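Local structure of fatty Acid Kinase (Fak) B3 protein (Streptococcus pneumoniae, 6CNG) at residues Val250-Asn256 and Glu291-Gly297. The protein binds linoleic acid here, probably binds other long-chain fatty acids, and may act in lipid transport or fatty acid metabolism. Residues are numbered along the deposited sequence; the frame is centred on the assembly and turned at random.
Sequences VMAQRNN and EGGLLMG. With EIC (linoleic acid), chain C.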
loop_
_atom_site.group_PDB
_atom_site.type_symbol
_atom_site.label_atom_id
_atom_site.label_comp_id
_atom_site.label_asym_id
_atom_site.label_seq_id
_atom_site.Cartn_x
_atom_site.Cartn_y
_atom_site.Cartn_z
ATOM N N VAL A 250 9.610 2.597 -3.670
ATOM C CA VAL A 250 8.907 1.355 -4.012
ATOM C C VAL A 250 7.767 1.722 -4.956
ATOM O O VAL A 250 6.834 2.426 -4.568
ATOM C CB VAL A 250 8.368 0.639 -2.776
ATOM C CG1 VAL A 250 7.613 -0.556 -3.188
ATOM C CG2 VAL A 250 9.501 0.253 -1.884
ATOM N N MET A 251 7.847 1.258 -6.191
ATOM C CA MET A 251 6.806 1.471 -7.191
ATOM C C MET A 251 5.974 0.194 -7.307
ATOM O O MET A 251 6.398 -0.778 -7.931
ATOM C CB MET A 251 7.427 1.781 -8.552
ATOM C CG MET A 251 8.265 3.020 -8.649
ATOM S SD MET A 251 8.963 3.247 -10.287
ATOM C CE MET A 251 10.027 4.638 -10.047
ATOM N N ALA A 252 4.783 0.206 -6.728
ATOM C CA ALA A 252 3.792 -0.843 -6.958
ATOM C C ALA A 252 2.972 -0.502 -8.196
ATOM O O ALA A 252 2.351 0.554 -8.258
ATOM C CB ALA A 252 2.885 -0.954 -5.739
ATOM N N GLN A 253 2.944 -1.402 -9.170
ATOM C CA GLN A 253 2.329 -1.105 -10.449
ATOM C C GLN A 253 1.476 -2.271 -10.943
ATOM O O GLN A 253 1.717 -3.430 -10.603
ATOM C CB GLN A 253 3.381 -0.759 -11.501
ATOM C CG GLN A 253 4.482 -1.761 -11.643
ATOM C CD GLN A 253 4.112 -2.914 -12.536
ATOM O OE1 GLN A 253 3.368 -2.753 -13.473
ATOM N NE2 GLN A 253 4.644 -4.092 -12.246
ATOM N N ARG A 254 0.467 -1.927 -11.753
ATOM C CA ARG A 254 -0.407 -2.882 -12.428
ATOM C C ARG A 254 -0.208 -2.713 -13.923
ATOM O O ARG A 254 -0.748 -1.790 -14.525
ATOM C CB ARG A 254 -1.859 -2.651 -12.065
ATOM C CG ARG A 254 -2.814 -3.587 -12.752
ATOM C CD ARG A 254 -2.500 -5.028 -12.464
ATOM N NE ARG A 254 -3.305 -5.931 -13.268
ATOM C CZ ARG A 254 -3.099 -7.234 -13.342
ATOM N NH1 ARG A 254 -2.126 -7.808 -12.649
ATOM N NH2 ARG A 254 -3.867 -7.953 -14.125
ATOM N N ASN A 255 0.536 -3.620 -14.518
ATOM C CA ASN A 255 0.773 -3.587 -15.956
ATOM C C ASN A 255 1.283 -2.217 -16.384
ATOM O O ASN A 255 0.826 -1.620 -17.349
ATOM C CB ASN A 255 -0.477 -3.986 -16.744
ATOM C CG ASN A 255 -0.612 -5.495 -16.921
ATOM O OD1 ASN A 255 0.366 -6.194 -17.142
ATOM N ND2 ASN A 255 -1.827 -5.990 -16.817
ATOM N N ASN A 256 2.252 -1.730 -15.647
ATOM C CA ASN A 256 2.856 -0.439 -15.906
ATOM C C ASN A 256 4.373 -0.531 -15.780
ATOM O O ASN A 256 5.026 0.429 -15.370
ATOM C CB ASN A 256 2.295 0.608 -14.940
ATOM C CG ASN A 256 2.439 1.994 -15.465
ATOM O OD1 ASN A 256 2.451 2.213 -16.669
ATOM N ND2 ASN A 256 2.540 2.949 -14.569
ATOM N N GLU A 291 -5.803 -0.916 -14.381
ATOM C CA GLU A 291 -4.774 -1.208 -15.359
ATOM C C GLU A 291 -4.009 0.049 -15.713
ATOM O O GLU A 291 -4.591 1.110 -15.942
ATOM C CB GLU A 291 -5.408 -1.838 -16.581
ATOM C CG GLU A 291 -6.065 -3.172 -16.276
ATOM C CD GLU A 291 -5.072 -4.228 -15.913
ATOM O OE1 GLU A 291 -5.476 -5.206 -15.260
ATOM O OE2 GLU A 291 -3.889 -4.088 -16.270
ATOM N N GLY A 292 -2.696 -0.091 -15.756
ATOM C CA GLY A 292 -1.800 1.017 -15.961
ATOM C C GLY A 292 -1.491 1.808 -14.713
ATOM O O GLY A 292 -0.795 2.819 -14.803
ATOM N N GLY A 293 -1.992 1.388 -13.562
ATOM C CA GLY A 293 -1.861 2.179 -12.365
ATOM C C GLY A 293 -0.505 2.034 -11.708
ATOM O O GLY A 293 0.214 1.052 -11.878
ATOM N N LEU A 294 -0.168 3.051 -10.920
ATOM C CA LEU A 294 1.084 3.091 -10.186
ATOM C C LEU A 294 0.853 3.702 -8.821
ATOM O O LEU A 294 0.211 4.743 -8.715
ATOM C CB LEU A 294 2.079 3.966 -10.932
ATOM C CG LEU A 294 3.316 4.368 -10.123
ATOM C CD1 LEU A 294 4.211 3.185 -9.850
ATOM C CD2 LEU A 294 4.068 5.436 -10.857
ATOM N N LEU A 295 1.391 3.053 -7.792
ATOM C CA LEU A 295 1.384 3.563 -6.427
ATOM C C LEU A 295 2.825 3.550 -5.945
ATOM O O LEU A 295 3.339 2.508 -5.534
ATOM C CB LEU A 295 0.561 2.701 -5.489
ATOM C CG LEU A 295 -0.916 2.469 -5.706
ATOM C CD1 LEU A 295 -1.610 2.563 -4.342
ATOM C CD2 LEU A 295 -1.493 3.446 -6.731
ATOM N N MET A 296 3.448 4.709 -5.937
ATOM C CA MET A 296 4.858 4.823 -5.642
ATOM C C MET A 296 5.052 5.373 -4.233
ATOM O O MET A 296 4.661 6.499 -3.948
ATOM C CB MET A 296 5.446 5.767 -6.676
ATOM C CG MET A 296 6.789 6.221 -6.381
ATOM S SD MET A 296 7.559 6.972 -7.819
ATOM C CE MET A 296 6.596 8.493 -7.982
ATOM N N GLY A 297 5.655 4.573 -3.366
ATOM C CA GLY A 297 6.093 5.052 -2.076
ATOM C C GLY A 297 7.537 5.515 -2.133
ATOM O O GLY A 297 8.344 4.986 -2.893
HETATM C C1 EIC C . -12.098 -2.105 1.761
HETATM C C2 EIC C . -10.800 -1.709 1.068
HETATM C C3 EIC C . -10.851 -0.353 0.400
HETATM C C4 EIC C . -9.473 0.120 -0.001
HETATM C C5 EIC C . -9.500 1.520 -0.576
HETATM C C6 EIC C . -8.100 2.045 -0.876
HETATM C C7 EIC C . -7.470 1.437 -2.137
HETATM C C8 EIC C . -6.024 1.871 -2.289
HETATM C C9 EIC C . -5.441 1.138 -3.474
HETATM C C10 EIC C . -5.390 1.691 -4.666
HETATM C C11 EIC C . -5.925 3.088 -4.951
HETATM C C12 EIC C . -4.832 3.781 -5.754
HETATM C C13 EIC C . -4.341 4.970 -5.480
HETATM C C14 EIC C . -4.846 5.813 -4.329
HETATM C C15 EIC C . -4.122 5.483 -3.026
HETATM C C16 EIC C . -4.649 6.377 -1.913
HETATM C C17 EIC C . -4.087 5.986 -0.577
HETATM C C18 EIC C . -4.674 6.875 0.495
HETATM O O1 EIC C . -12.232 -1.993 3.010
HETATM O O2 EIC C . -13.046 -2.548 1.067
#
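Antiparallel strands 247-253 and 294-300, neighbours in the mixed six-stranded sheet, pair through V250-G297 and A252-L295, and the pairing ends in a G1 beta bulge where G292 and G293 both face R254. The strand segments run at 165° to each other. Two pairs of reciprocal backbone bonds set the register; in the inner one L295 N reaches A252 O at 2.7 Å, whereas A252 N lies above the plane of the L295 carbonyl. The bulge is evident from the two bonds of R254: its N donates to G293 O, while its O accepts from G292 N at 2.9 Å. G292 has the positive phi (82°) expected of the first bulge residue.

On one face of the sheet M251, extended beyond CG, lies side by side with M296, its CE 4.1 Å from M296 SD. L294 turns CD1 back to M251 CB (3.7 Å), and C260 of helix 257-270 packs on M251 and L294. The other face carries A252 and L295; L295 CD2 comes within 3.5 Å of linoleic acid C13, making this strand part of the pocket wall.

Beyond the bulge, E291 divides its carboxylate between two donors. R254 NE approaches OE1 at 3.0 Å in a salt bridge, in the guanidinium plane but from above the carboxylate plane, the two planes being 63° apart. N255 ND2 meets OE2 on the syn side at 2.9 Å, nearly straight. D68 of helix 67-76 forms a second salt bridge, to R254 NH2. Within the first segment, Q253 OE1 accepts from N256 N, the N-cap residue, which probably helps hold the turn into helix 257-270. The arrangement is that of a G1 bulge at the end of an antiparallel strand pair, here in a sheet of a DegV-family protein that contributes L295 to the fatty-acid pocket.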